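Long-range contacts in iron-regulated outer membrane protein (Neisseria meningitidis, PDB 4B7O), which probably imports iron across the outer membrane as a TonB-dependent transporter, a beta-barrel filled by a plug domain: residues A584-L594 / V609-H620; A153-T163 / S503-P511. One frame throughout, in Å; residues are numbered along the deposited sequence.

Contact 1: residues A584-L594 / V609-H620; sequences AGYIKNHGYEL and VSHSKPRFYDTH
The beta hairpin of strands 578-600 and 603-618, part of the transmembrane barrel of this TonB-dependent transporter, brings Tyr586 against Tyr617 and Tyr592 against His611 on its outward side. The segments run antiparallel: 584-594 and 609-612 meet at 174°, their axes 4.8 Å apart. Paired backbone bonds join Tyr586 with Tyr617, Lys588 with Arg615, Tyr592 with His611 and Leu594 with Val609. Between the second and third of these pairs the ladder is interrupted at Lys613 and Pro614. Here Asn589, its CG anti to the backbone N (chi1 -164°), places OD1 3.1 Å from Lys613 N as a side-chain acceptor, while His590 O takes only a weak bond from the same N-H. The other end of the Asn589 amide donates from ND2 to Arg110 O in the plug. At the far end of the hairpin, the Tyr586 and Tyr617 rings are almost parallel (12°) but displaced along each other, with little of one above the other, and Tyr617 CB sits over the Tyr586 face, 3.6 Å from its centroid. On the inner side Ile587 CG1 covers a face of the Phe616 ring at 3.7 Å from the centroid, and Met112 of the plug touches both residues. Further along the same inner side, past the interruption, Glu593 OE2 forms salt bridges to Lys151 and Arg110, tying this wall to the plug by charge as well. At its other carboxylate oxygen, a water lies 2.7 Å from Glu593 OE1 and bridges it to Ser610 OG and Tyr592 O.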
ATOM      1  N   ALA A 584      18.346  15.265   2.377  1.00 44.53           N
ATOM      2  CA  ALA A 584      18.765  16.082   1.240  1.00 45.06           C
ATOM      3  C   ALA A 584      17.784  17.173   0.784  1.00 42.77           C
ATOM      4  O   ALA A 584      17.999  17.824  -0.274  1.00 38.14           O
ATOM      5  CB  ALA A 584      19.132  15.176   0.057  1.00 49.06           C
ATOM      6  N   GLY A 585      16.734  17.373   1.579  1.00 41.14           N
ATOM      7  CA  GLY A 585      15.783  18.496   1.335  1.00 40.84           C
ATOM      8  C   GLY A 585      14.471  18.373   2.077  1.00 35.16           C
ATOM      9  O   GLY A 585      14.362  17.720   3.122  1.00 34.80           O
ATOM     10  N   TYR A 586      13.451  19.019   1.569  1.00 37.38           N
ATOM     11  CA  TYR A 586      12.143  18.912   2.254  1.00 38.53           C
ATOM     12  C   TYR A 586      10.949  18.706   1.264  1.00 36.22           C
ATOM     13  O   TYR A 586      11.040  19.002   0.093  1.00 42.95           O
ATOM     14  CB  TYR A 586      11.956  20.118   3.192  1.00 36.24           C
ATOM     15  CG  TYR A 586      11.995  21.423   2.467  1.00 34.56           C
ATOM     16  CD1 TYR A 586      10.851  21.938   1.919  1.00 38.65           C
ATOM     17  CD2 TYR A 586      13.178  22.156   2.327  1.00 39.45           C
ATOM     18  CE1 TYR A 586      10.841  23.140   1.214  1.00 37.76           C
ATOM     19  CE2 TYR A 586      13.192  23.353   1.617  1.00 36.76           C
ATOM     20  CZ  TYR A 586      11.997  23.824   1.068  1.00 40.27           C
ATOM     21  OH  TYR A 586      11.917  24.976   0.366  1.00 43.20           O
ATOM     22  N   ILE A 587       9.840  18.211   1.747  1.00 38.26           N
ATOM     23  CA  ILE A 587       8.691  17.955   0.882  1.00 39.79           C
ATOM     24  C   ILE A 587       7.503  18.839   1.347  1.00 37.64           C
ATOM     25  O   ILE A 587       7.232  18.951   2.529  1.00 35.92           O
ATOM     26  CB  ILE A 587       8.320  16.439   0.932  1.00 42.45           C
ATOM     27  CG1 ILE A 587       9.423  15.557   0.330  1.00 43.25           C
ATOM     28  CG2 ILE A 587       7.046  16.123   0.184  1.00 45.72           C
ATOM     29  CD1 ILE A 587       9.536  14.188   1.000  1.00 41.04           C
ATOM     30  N   LYS A 588       6.841  19.497   0.406  1.00 39.21           N
ATOM     31  CA  LYS A 588       5.521  20.109   0.647  1.00 41.29           C
ATOM     32  C   LYS A 588       4.431  19.505  -0.195  1.00 39.62           C
ATOM     33  O   LYS A 588       4.635  19.158  -1.362  1.00 40.15           O
ATOM     34  CB  LYS A 588       5.572  21.612   0.456  1.00 41.07           C
ATOM     35  CG  LYS A 588       6.062  22.274   1.743  1.00 43.13           C
ATOM     36  CD  LYS A 588       6.379  23.724   1.553  1.00 40.89           C
ATOM     37  CE  LYS A 588       7.084  24.257   2.785  1.00 50.98           C
ATOM     38  NZ  LYS A 588       6.123  24.274   3.920  1.00 55.26           N
ATOM     39  N   ASN A 589       3.271  19.343   0.415  1.00 40.44           N
ATOM     40  CA  ASN A 589       2.108  18.883  -0.313  1.00 35.32           C
ATOM     41  C   ASN A 589       0.820  19.522   0.189  1.00 38.17           C
ATOM     42  O   ASN A 589       0.646  19.681   1.393  1.00 38.71           O
ATOM     43  CB  ASN A 589       2.000  17.390  -0.154  1.00 34.12           C
ATOM     44  CG  ASN A 589       1.064  16.758  -1.176  1.00 34.15           C
ATOM     45  OD1 ASN A 589       0.772  17.347  -2.220  1.00 34.06           O
ATOM     46  ND2 ASN A 589       0.590  15.557  -0.872  1.00 28.59           N
ATOM     47  N   HIS A 590      -0.108  19.839  -0.699  1.00 35.41           N
ATOM     48  CA  HIS A 590      -1.408  20.323  -0.245  1.00 34.65           C
ATOM     49  C   HIS A 590      -2.475  19.971  -1.202  1.00 32.30           C
ATOM     50  O   HIS A 590      -2.209  19.548  -2.305  1.00 37.73           O
ATOM     51  CB  HIS A 590      -1.355  21.813  -0.044  1.00 33.14           C
ATOM     52  CG  HIS A 590      -1.131  22.617  -1.310  1.00 34.57           C
ATOM     53  ND1 HIS A 590      -2.155  23.034  -2.097  1.00 37.07           N
ATOM     54  CD2 HIS A 590       0.029  23.230  -1.818  1.00 35.75           C
ATOM     55  CE1 HIS A 590      -1.674  23.825  -3.097  1.00 36.58           C
ATOM     56  NE2 HIS A 590      -0.334  23.929  -2.931  1.00 39.71           N
ATOM     57  N   GLY A 591      -3.714  20.130  -0.827  1.00 30.42           N
ATOM     58  CA  GLY A 591      -4.758  19.671  -1.756  1.00 30.48           C
ATOM     59  C   GLY A 591      -6.045  19.373  -1.084  1.00 28.90           C
ATOM     60  O   GLY A 591      -6.223  19.697   0.111  1.00 27.99           O
ATOM     61  N   TYR A 592      -6.966  18.757  -1.828  1.00 30.51           N
ATOM     62  CA  TYR A 592      -8.285  18.533  -1.267  1.00 30.07           C
ATOM     63  C   TYR A 592      -8.918  17.332  -1.893  1.00 36.50           C
ATOM     64  O   TYR A 592      -8.454  16.849  -2.946  1.00 33.99           O
ATOM     65  CB  TYR A 592      -9.180  19.781  -1.549  1.00 31.31           C
ATOM     66  CG  TYR A 592      -9.336  20.047  -3.019  1.00 29.22           C
ATOM     67  CD1 TYR A 592     -10.267  19.311  -3.774  1.00 30.02           C
ATOM     68  CD2 TYR A 592      -8.526  20.964  -3.675  1.00 30.24           C
ATOM     69  CE1 TYR A 592     -10.424  19.497  -5.132  1.00 27.16           C
ATOM     70  CE2 TYR A 592      -8.697  21.194  -5.053  1.00 29.81           C
ATOM     71  CZ  TYR A 592      -9.636  20.431  -5.753  1.00 31.56           C
ATOM     72  OH  TYR A 592      -9.787  20.611  -7.085  1.00 35.38           O
ATOM     73  N   GLU A 593     -10.008  16.893  -1.267  1.00 34.84           N
ATOM     74  CA  GLU A 593     -10.842  15.846  -1.807  1.00 41.82           C
ATOM     75  C   GLU A 593     -12.295  16.062  -1.314  1.00 38.78           C
ATOM     76  O   GLU A 593     -12.507  16.520  -0.204  1.00 35.28           O
ATOM     77  CB  GLU A 593     -10.334  14.474  -1.379  1.00 41.78           C
ATOM     78  CG  GLU A 593      -9.831  14.466   0.029  1.00 56.59           C
ATOM     79  CD  GLU A 593      -8.544  13.663   0.254  1.00 68.08           C
ATOM     80  OE1 GLU A 593      -7.469  13.922  -0.364  1.00 64.44           O
ATOM     81  OE2 GLU A 593      -8.605  12.784   1.128  1.00 78.37           O
ATOM     82  N   LEU A 594     -13.260  15.779  -2.175  1.00 33.78           N
ATOM     83  CA  LEU A 594     -14.634  15.905  -1.849  1.00 36.47           C
ATOM     84  C   LEU A 594     -15.245  14.637  -2.318  1.00 37.38           C
ATOM     85  O   LEU A 594     -14.834  14.097  -3.344  1.00 38.19           O
ATOM     86  CB  LEU A 594     -15.287  17.070  -2.615  1.00 35.06           C
ATOM     87  CG  LEU A 594     -14.786  18.477  -2.280  1.00 39.58           C
ATOM     88  CD1 LEU A 594     -14.797  19.449  -3.445  1.00 37.37           C
ATOM     89  CD2 LEU A 594     -15.542  19.111  -1.143  1.00 39.69           C
ATOM     90  N   VAL A 609     -13.704  13.667  -6.108  1.00 30.68           N
ATOM     91  CA  VAL A 609     -12.714  14.441  -6.768  1.00 29.59           C
ATOM     92  C   VAL A 609     -11.542  14.668  -5.834  1.00 33.20           C
ATOM     93  O   VAL A 609     -11.685  14.810  -4.600  1.00 35.89           O
ATOM     94  CB  VAL A 609     -13.289  15.793  -7.307  1.00 31.79           C
ATOM     95  CG1 VAL A 609     -13.976  16.610  -6.222  1.00 28.19           C
ATOM     96  CG2 VAL A 609     -12.195  16.634  -7.996  1.00 32.49           C
ATOM     97  N   SER A 610     -10.354  14.684  -6.410  1.00 33.37           N
ATOM     98  CA  SER A 610      -9.172  14.776  -5.616  1.00 32.35           C
ATOM     99  C   SER A 610      -8.100  15.416  -6.423  1.00 34.12           C
ATOM    100  O   SER A 610      -8.036  15.225  -7.638  1.00 35.91           O
ATOM    101  CB  SER A 610      -8.710  13.375  -5.264  1.00 34.96           C
ATOM    102  OG  SER A 610      -7.741  13.470  -4.261  1.00 47.13           O
ATOM    103  N   HIS A 611      -7.233  16.158  -5.760  1.00 32.11           N
ATOM    104  CA  HIS A 611      -6.234  16.936  -6.447  1.00 34.08           C
ATOM    105  C   HIS A 611      -5.244  17.273  -5.377  1.00 38.51           C
ATOM    106  O   HIS A 611      -5.625  17.710  -4.282  1.00 42.84           O
ATOM    107  CB  HIS A 611      -6.845  18.233  -7.058  1.00 35.04           C
ATOM    108  CG  HIS A 611      -6.025  18.841  -8.184  1.00 39.00           C
ATOM    109  ND1 HIS A 611      -4.938  18.214  -8.735  1.00 36.52           N
ATOM    110  CD2 HIS A 611      -6.189  20.032  -8.899  1.00 40.63           C
ATOM    111  CE1 HIS A 611      -4.422  18.975  -9.711  1.00 35.78           C
ATOM    112  NE2 HIS A 611      -5.180  20.090  -9.825  1.00 37.91           N
ATOM    113  N   SER A 612      -3.972  17.062  -5.683  1.00 34.00           N
ATOM    114  CA  SER A 612      -2.914  17.269  -4.751  1.00 34.48           C
ATOM    115  C   SER A 612      -1.708  17.848  -5.507  1.00 35.47           C
ATOM    116  O   SER A 612      -1.746  17.954  -6.729  1.00 33.60           O
ATOM    117  CB  SER A 612      -2.611  15.968  -4.001  1.00 34.52           C
ATOM    118  OG  SER A 612      -2.023  14.991  -4.834  1.00 40.25           O
ATOM    119  N   LYS A 613      -0.691  18.322  -4.784  1.00 36.00           N
ATOM    120  CA  LYS A 613       0.442  19.027  -5.398  1.00 39.53           C
ATOM    121  C   LYS A 613       1.782  18.713  -4.722  1.00 40.24           C
ATOM    122  O   LYS A 613       2.352  19.576  -4.122  1.00 43.68           O
ATOM    123  CB  LYS A 613       0.182  20.514  -5.342  1.00 39.26           C
ATOM    124  CG  LYS A 613       0.925  21.329  -6.352  1.00 43.47           C
ATOM    125  CD  LYS A 613       1.038  22.741  -5.807  1.00 52.10           C
ATOM    126  CE  LYS A 613       0.856  23.798  -6.891  1.00 54.76           C
ATOM    127  NZ  LYS A 613       2.191  24.081  -7.465  1.00 56.02           N
ATOM    128  N   PRO A 614       2.278  17.461  -4.833  1.00 37.28           N
ATOM    129  CA  PRO A 614       3.460  17.029  -4.119  1.00 41.50           C
ATOM    130  C   PRO A 614       4.704  17.595  -4.751  1.00 41.81           C
ATOM    131  O   PRO A 614       4.878  17.489  -5.943  1.00 40.30           O
ATOM    132  CB  PRO A 614       3.433  15.527  -4.259  1.00 39.35           C
ATOM    133  CG  PRO A 614       2.717  15.299  -5.535  1.00 44.93           C
ATOM    134  CD  PRO A 614       1.706  16.391  -5.643  1.00 36.92           C
ATOM    135  N   ARG A 615       5.500  18.288  -3.950  1.00 47.58           N
ATOM    136  CA  ARG A 615       6.628  19.068  -4.454  1.00 43.57           C
ATOM    137  C   ARG A 615       7.836  18.766  -3.602  1.00 44.46           C
ATOM    138  O   ARG A 615       7.749  18.826  -2.380  1.00 45.72           O
ATOM    139  CB  ARG A 615       6.295  20.549  -4.437  1.00 39.11           C
ATOM    140  CG  ARG A 615       5.476  20.927  -5.637  1.00 37.48           C
ATOM    141  CD  ARG A 615       5.960  20.259  -6.921  1.00 35.50           C
ATOM    142  NE  ARG A 615       5.167  20.757  -8.045  1.00 41.64           N
ATOM    143  CZ  ARG A 615       3.992  20.247  -8.447  1.00 38.60           C
ATOM    144  NH1 ARG A 615       3.483  19.194  -7.848  1.00 35.04           N
ATOM    145  NH2 ARG A 615       3.323  20.795  -9.454  1.00 36.44           N
ATOM    146  N   PHE A 616       8.937  18.368  -4.243  1.00 47.90           N
ATOM    147  CA  PHE A 616      10.162  17.927  -3.525  1.00 45.52           C
ATOM    148  C   PHE A 616      11.250  18.980  -3.720  1.00 43.71           C
ATOM    149  O   PHE A 616      11.600  19.270  -4.868  1.00 46.22           O
ATOM    150  CB  PHE A 616      10.611  16.577  -4.076  1.00 38.16           C
ATOM    151  CG  PHE A 616       9.793  15.416  -3.589  1.00 37.34           C
ATOM    152  CD1 PHE A 616       8.422  15.329  -3.863  1.00 34.76           C
ATOM    153  CD2 PHE A 616      10.404  14.372  -2.891  1.00 38.42           C
ATOM    154  CE1 PHE A 616       7.662  14.263  -3.406  1.00 35.79           C
ATOM    155  CE2 PHE A 616       9.655  13.284  -2.420  1.00 38.94           C
ATOM    156  CZ  PHE A 616       8.280  13.233  -2.682  1.00 40.26           C
ATOM    157  N   TYR A 617      11.727  19.584  -2.625  1.00 41.95           N
ATOM    158  CA  TYR A 617      12.694  20.719  -2.704  1.00 45.27           C
ATOM    159  C   TYR A 617      14.078  20.296  -2.292  1.00 46.94           C
ATOM    160  O   TYR A 617      14.257  19.745  -1.182  1.00 53.57           O
ATOM    161  CB  TYR A 617      12.313  21.843  -1.749  1.00 43.34           C
ATOM    162  CG  TYR A 617      11.051  22.531  -2.098  1.00 41.21           C
ATOM    163  CD1 TYR A 617       9.814  21.960  -1.755  1.00 43.16           C
ATOM    164  CD2 TYR A 617      11.066  23.732  -2.777  1.00 40.01           C
ATOM    165  CE1 TYR A 617       8.634  22.583  -2.083  1.00 43.45           C
ATOM    166  CE2 TYR A 617       9.881  24.377  -3.112  1.00 41.74           C
ATOM    167  CZ  TYR A 617       8.673  23.795  -2.752  1.00 43.31           C
ATOM    168  OH  TYR A 617       7.482  24.370  -3.052  1.00 46.55           O
ATOM    169  N   ASP A 618      15.050  20.589  -3.147  1.00 51.22           N
ATOM    170  CA  ASP A 618      16.420  20.074  -2.993  1.00 55.15           C
ATOM    171  C   ASP A 618      17.188  21.052  -2.150  1.00 53.81           C
ATOM    172  O   ASP A 618      17.337  22.211  -2.539  1.00 58.62           O
ATOM    173  CB  ASP A 618      17.103  20.017  -4.374  1.00 57.64           C
ATOM    174  CG  ASP A 618      16.672  18.812  -5.225  1.00 59.05           C
ATOM    175  OD1 ASP A 618      17.105  17.663  -4.942  1.00 59.89           O
ATOM    176  OD2 ASP A 618      15.927  19.023  -6.204  1.00 65.77           O
ATOM    177  N   THR A 619      17.701  20.642  -1.009  1.00 49.91           N
ATOM    178  CA  THR A 619      18.592  21.591  -0.316  1.00 51.68           C
ATOM    179  C   THR A 619      20.036  21.146  -0.274  1.00 56.94           C
ATOM    180  O   THR A 619      20.781  21.569   0.613  1.00 63.96           O
ATOM    181  CB  THR A 619      18.184  21.818   1.141  1.00 51.99           C
ATOM    182  OG1 THR A 619      18.210  20.557   1.842  1.00 54.13           O
ATOM    183  CG2 THR A 619      16.806  22.496   1.225  1.00 49.25           C
ATOM    184  N   HIS A 620      20.432  20.279  -1.203  1.00 60.78           N
ATOM    185  CA  HIS A 620      21.773  19.677  -1.175  1.00 54.30           C
ATOM    186  C   HIS A 620      22.460  19.919  -2.485  1.00 53.83           C
ATOM    187  O   HIS A 620      21.891  19.661  -3.561  1.00 49.60           O
ATOM    188  CB  HIS A 620      21.675  18.197  -0.822  1.00 54.15           C
ATOM    189  CG  HIS A 620      23.010  17.468  -0.704  1.00 55.84           C
ATOM    190  ND1 HIS A 620      23.886  17.348  -1.750  1.00 56.51           N
ATOM    191  CD2 HIS A 620      23.567  16.729   0.370  1.00 51.57           C
ATOM    192  CE1 HIS A 620      24.961  16.612  -1.348  1.00 57.28           C
ATOM    193  NE2 HIS A 620      24.755  16.223  -0.058  1.00 53.66           N
TER
HETATM  194  O   HOH W   1      -5.956  15.061  -2.340  1.00 43.86           O

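Contact 2: residues A153-T163 / S503-P511; sequences AGSASAGIGAT and SHNYASRSP
With CG anti to the backbone N (chi1 -152°) and the chain extended from CG to NE, Arg509 reaches past Gly161 and lays NH1 2.8 Å from Gly161 O. Asn505 takes a different course: its CG lies anti to the carbonyl carbon (chi1 -58°), which brings ND2 to Ala153 O at 3.0 Å. That bond is nearly straight at the hydrogen, and Ala153 O lies close to the amide plane, yet ND2 stands above the carbonyl plane and away from a lone pair. Ala153 O also accepts from Lys66 NZ. Gly161 O is gripped twice, since Arg509 NH1 and Thr163 N approach it from opposite faces of its plane. The guanidinium is further fixed by a salt bridge from NH2 to Asp118 and by NE bonding to Asn115 O, both on the plug side, and Thr163 crosses the arginine chain with OG1 3.4 Å from Arg509 CD. Between the two polar ends Ala507 CB meets Ala162 O at 3.3 Å and faces Ala153 CB at 4.4 Å, and Gly161 CA makes a C-H...O contact with Ser508 O at 3.3 Å. Gly161 has a left-handed backbone (phi 65°), and Arg509 NH1 stands close to where a side chain would begin. A plug loop between strands 144-150 and 166-171 thus lies against barrel strand 498-509, with barrel side chains bonding to loop carbonyls, the plug-to-wall arrangement of the TonB-dependent receptor fold.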
ATOM      1  N   ALA A 153      -0.364  12.478   7.985  1.00 45.46           N
ATOM      2  CA  ALA A 153       0.340  12.066   9.156  1.00 38.16           C
ATOM      3  C   ALA A 153      -0.677  11.612  10.202  1.00 42.59           C
ATOM      4  O   ALA A 153      -1.701  12.263  10.380  1.00 48.10           O
ATOM      5  CB  ALA A 153       1.187  13.255   9.631  1.00 41.59           C
ATOM      6  N   GLY A 154      -0.430  10.488  10.877  1.00 43.20           N
ATOM      7  CA  GLY A 154      -1.403   9.965  11.868  1.00 38.09           C
ATOM      8  C   GLY A 154      -1.199  10.566  13.265  1.00 40.23           C
ATOM      9  O   GLY A 154      -0.255  11.344  13.528  1.00 39.32           O
ATOM     10  N   SER A 155      -2.091  10.231  14.182  1.00 41.25           N
ATOM     11  CA  SER A 155      -1.959  10.734  15.542  1.00 45.08           C
ATOM     12  C   SER A 155      -0.928   9.844  16.229  1.00 45.14           C
ATOM     13  O   SER A 155      -0.315   8.994  15.585  1.00 49.26           O
ATOM     14  CB  SER A 155      -3.312  10.735  16.256  1.00 45.25           C
ATOM     15  OG  SER A 155      -3.863   9.433  16.304  1.00 51.22           O
ATOM     16  N   ALA A 156      -0.741  10.034  17.522  1.00 45.60           N
ATOM     17  CA  ALA A 156       0.304   9.352  18.259  1.00 42.22           C
ATOM     18  C   ALA A 156       0.170   7.842  18.210  1.00 39.93           C
ATOM     19  O   ALA A 156       1.157   7.152  18.087  1.00 42.25           O
ATOM     20  CB  ALA A 156       0.338   9.828  19.713  1.00 40.02           C
ATOM     21  N   SER A 157      -1.041   7.339  18.308  1.00 35.17           N
ATOM     22  CA  SER A 157      -1.233   5.935  18.404  1.00 40.02           C
ATOM     23  C   SER A 157      -1.214   5.166  17.067  1.00 43.74           C
ATOM     24  O   SER A 157      -1.465   3.973  17.056  1.00 38.44           O
ATOM     25  CB  SER A 157      -2.551   5.684  19.119  1.00 42.64           C
ATOM     26  OG  SER A 157      -3.610   5.857  18.226  1.00 44.80           O
ATOM     27  N   ALA A 158      -0.909   5.817  15.947  1.00 46.19           N
ATOM     28  CA  ALA A 158      -1.019   5.122  14.625  1.00 46.12           C
ATOM     29  C   ALA A 158       0.018   4.001  14.378  1.00 47.30           C
ATOM     30  O   ALA A 158      -0.294   2.956  13.818  1.00 51.20           O
ATOM     31  CB  ALA A 158      -0.955   6.135  13.489  1.00 40.66           C
ATOM     32  N   GLY A 159       1.258   4.238  14.773  1.00 44.18           N
ATOM     33  CA  GLY A 159       2.314   3.257  14.575  1.00 40.57           C
ATOM     34  C   GLY A 159       3.555   3.957  14.107  1.00 39.98           C
ATOM     35  O   GLY A 159       3.667   5.173  14.184  1.00 40.76           O
ATOM     36  N   ILE A 160       4.468   3.189  13.550  1.00 41.62           N
ATOM     37  CA  ILE A 160       5.756   3.714  13.131  1.00 38.96           C
ATOM     38  C   ILE A 160       5.619   4.321  11.758  1.00 32.89           C
ATOM     39  O   ILE A 160       4.950   3.787  10.917  1.00 44.85           O
ATOM     40  CB  ILE A 160       6.760   2.532  13.009  1.00 39.55           C
ATOM     41  CG1 ILE A 160       6.564   1.617  14.209  1.00 38.68           C
ATOM     42  CG2 ILE A 160       8.196   3.041  12.772  1.00 35.94           C
ATOM     43  CD1 ILE A 160       7.628   0.566  14.395  1.00 41.68           C
ATOM     44  N   GLY A 161       6.354   5.361  11.500  1.00 36.99           N
ATOM     45  CA  GLY A 161       6.472   5.940  10.144  1.00 37.34           C
ATOM     46  C   GLY A 161       5.214   6.539   9.535  1.00 36.12           C
ATOM     47  O   GLY A 161       5.095   6.649   8.314  1.00 33.45           O
ATOM     48  N   ALA A 162       4.277   6.961  10.367  1.00 34.80           N
ATOM     49  CA  ALA A 162       2.989   7.376   9.842  1.00 32.35           C
ATOM     50  C   ALA A 162       3.015   8.756   9.307  1.00 32.74           C
ATOM     51  O   ALA A 162       2.299   9.568   9.852  1.00 35.88           O
ATOM     52  CB  ALA A 162       1.954   7.284  10.924  1.00 28.60           C
ATOM     53  N   THR A 163       3.820   9.026   8.264  1.00 37.82           N
ATOM     54  CA  THR A 163       4.047  10.395   7.773  1.00 38.81           C
ATOM     55  C   THR A 163       3.050  10.779   6.731  1.00 42.44           C
ATOM     56  O   THR A 163       2.683  11.930   6.618  1.00 42.35           O
ATOM     57  CB  THR A 163       5.445  10.643   7.123  1.00 36.09           C
ATOM     58  OG1 THR A 163       5.794   9.594   6.195  1.00 37.87           O
ATOM     59  CG2 THR A 163       6.476  10.744   8.169  1.00 34.12           C
ATOM     60  N   SER A 503      -6.848  18.552  12.397  1.00 28.03           N
ATOM     61  CA  SER A 503      -5.753  17.913  13.064  1.00 32.39           C
ATOM     62  C   SER A 503      -4.492  18.615  12.689  1.00 31.40           C
ATOM     63  O   SER A 503      -4.392  19.203  11.628  1.00 31.52           O
ATOM     64  CB  SER A 503      -5.644  16.407  12.718  1.00 35.11           C
ATOM     65  OG  SER A 503      -6.359  16.089  11.537  1.00 42.07           O
ATOM     66  N   HIS A 504      -3.537  18.553  13.590  1.00 34.13           N
ATOM     67  CA  HIS A 504      -2.187  19.045  13.344  1.00 37.33           C
ATOM     68  C   HIS A 504      -1.314  17.983  14.013  1.00 41.60           C
ATOM     69  O   HIS A 504      -1.305  17.883  15.258  1.00 42.81           O
ATOM     70  CB  HIS A 504      -2.049  20.387  14.029  1.00 33.38           C
ATOM     71  CG  HIS A 504      -0.796  21.144  13.689  1.00 32.03           C
ATOM     72  ND1 HIS A 504      -0.583  21.658  12.480  1.00 38.44           N
ATOM     73  CD2 HIS A 504       0.293  21.507  14.466  1.00 31.21           C
ATOM     74  CE1 HIS A 504       0.591  22.304  12.459  1.00 34.64           C
ATOM     75  NE2 HIS A 504       1.131  22.211  13.672  1.00 36.05           N
ATOM     76  N   ASN A 505      -0.659  17.155  13.186  1.00 37.25           N
ATOM     77  CA  ASN A 505       0.123  15.961  13.606  1.00 38.21           C
ATOM     78  C   ASN A 505       1.575  16.050  13.138  1.00 38.60           C
ATOM     79  O   ASN A 505       1.841  16.399  11.982  1.00 43.59           O
ATOM     80  CB  ASN A 505      -0.517  14.714  13.010  1.00 34.92           C
ATOM     81  CG  ASN A 505      -1.970  14.562  13.442  1.00 40.57           C
ATOM     82  OD1 ASN A 505      -2.434  15.272  14.366  1.00 40.49           O
ATOM     83  ND2 ASN A 505      -2.696  13.630  12.814  1.00 34.09           N
ATOM     84  N   TYR A 506       2.507  15.818  14.039  1.00 35.44           N
ATOM     85  CA  TYR A 506       3.850  15.484  13.681  1.00 33.99           C
ATOM     86  C   TYR A 506       4.006  13.970  13.634  1.00 34.49           C
ATOM     87  O   TYR A 506       3.354  13.204  14.422  1.00 33.50           O
ATOM     88  CB  TYR A 506       4.812  16.014  14.755  1.00 42.33           C
ATOM     89  CG  TYR A 506       5.102  17.471  14.571  1.00 43.39           C
ATOM     90  CD1 TYR A 506       6.095  17.875  13.709  1.00 38.14           C
ATOM     91  CD2 TYR A 506       4.320  18.454  15.211  1.00 44.69           C
ATOM     92  CE1 TYR A 506       6.352  19.218  13.495  1.00 42.26           C
ATOM     93  CE2 TYR A 506       4.578  19.790  15.019  1.00 39.55           C
ATOM     94  CZ  TYR A 506       5.590  20.169  14.181  1.00 43.87           C
ATOM     95  OH  TYR A 506       5.844  21.500  13.989  1.00 45.82           O
ATOM     96  N   ALA A 507       4.854  13.524  12.702  1.00 37.32           N
ATOM     97  CA  ALA A 507       5.287  12.088  12.656  1.00 34.12           C
ATOM     98  C   ALA A 507       6.622  11.973  11.970  1.00 33.35           C
ATOM     99  O   ALA A 507       7.002  12.831  11.125  1.00 35.76           O
ATOM    100  CB  ALA A 507       4.211  11.177  11.988  1.00 29.55           C
ATOM    101  N   SER A 508       7.373  10.936  12.344  1.00 35.90           N
ATOM    102  CA  SER A 508       8.683  10.730  11.694  1.00 38.52           C
ATOM    103  C   SER A 508       8.789   9.364  11.049  1.00 35.99           C
ATOM    104  O   SER A 508       8.172   8.406  11.497  1.00 40.88           O
ATOM    105  CB  SER A 508       9.859  10.957  12.644  1.00 31.72           C
ATOM    106  OG  SER A 508       9.566  10.319  13.875  1.00 36.95           O
ATOM    107  N   ARG A 509       9.580   9.298   9.999  1.00 36.37           N
ATOM    108  CA  ARG A 509       9.897   8.053   9.342  1.00 38.95           C
ATOM    109  C   ARG A 509      11.415   7.934   9.203  1.00 39.53           C
ATOM    110  O   ARG A 509      12.055   8.837   8.682  1.00 35.81           O
ATOM    111  CB  ARG A 509       9.282   8.072   7.980  1.00 36.25           C
ATOM    112  CG  ARG A 509       8.944   6.708   7.433  1.00 40.92           C
ATOM    113  CD  ARG A 509       7.946   6.905   6.310  1.00 40.67           C
ATOM    114  NE  ARG A 509       7.902   5.782   5.407  1.00 40.01           N
ATOM    115  CZ  ARG A 509       7.130   4.742   5.591  1.00 39.29           C
ATOM    116  NH1 ARG A 509       6.320   4.707   6.630  1.00 37.75           N
ATOM    117  NH2 ARG A 509       7.145   3.754   4.709  1.00 41.46           N
ATOM    118  N   SER A 510      11.963   6.826   9.702  1.00 40.90           N
ATOM    119  CA  SER A 510      13.390   6.460   9.559  1.00 39.10           C
ATOM    120  C   SER A 510      13.805   6.143   8.156  1.00 36.84           C
ATOM    121  O   SER A 510      13.008   5.655   7.365  1.00 39.47           O
ATOM    122  CB  SER A 510      13.665   5.196  10.385  1.00 52.20           C
ATOM    123  OG  SER A 510      12.742   4.148  10.090  1.00 45.32           O
ATOM    124  N   PRO A 511      15.072   6.412   7.818  1.00 41.41           N
ATOM    125  CA  PRO A 511      15.571   6.213   6.443  1.00 37.69           C
ATOM    126  C   PRO A 511      15.292   4.798   6.025  1.00 38.61           C
ATOM    127  O   PRO A 511      15.394   3.904   6.859  1.00 37.67           O
ATOM    128  CB  PRO A 511      17.077   6.356   6.595  1.00 38.05           C
ATOM    129  CG  PRO A 511      17.327   6.947   7.944  1.00 34.78           C
ATOM    130  CD  PRO A 511      16.043   7.128   8.658  1.00 38.80           C
TER

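In the fold
Contact 1 joins two neighbouring strands of the barrel wall, whereas contact 2 joins the wall to the plug, and their centres lie about 17 Å apart with no atoms touching. The hairpin of contact 1 is partly buried: a backbone ladder, broken once, holds it, with a tyrosine pair on the outward side and plug-facing groups on the other. Contact 2 is mostly buried, with no touching residue fully exposed, and lacks a ladder; two side chains of a barrel strand bond to carbonyls of an irregular loop 340 residues earlier in the sequence. Contact 1 therefore builds the barrel, but its inner face also meets the plug, the partner that contact 2 engages directly.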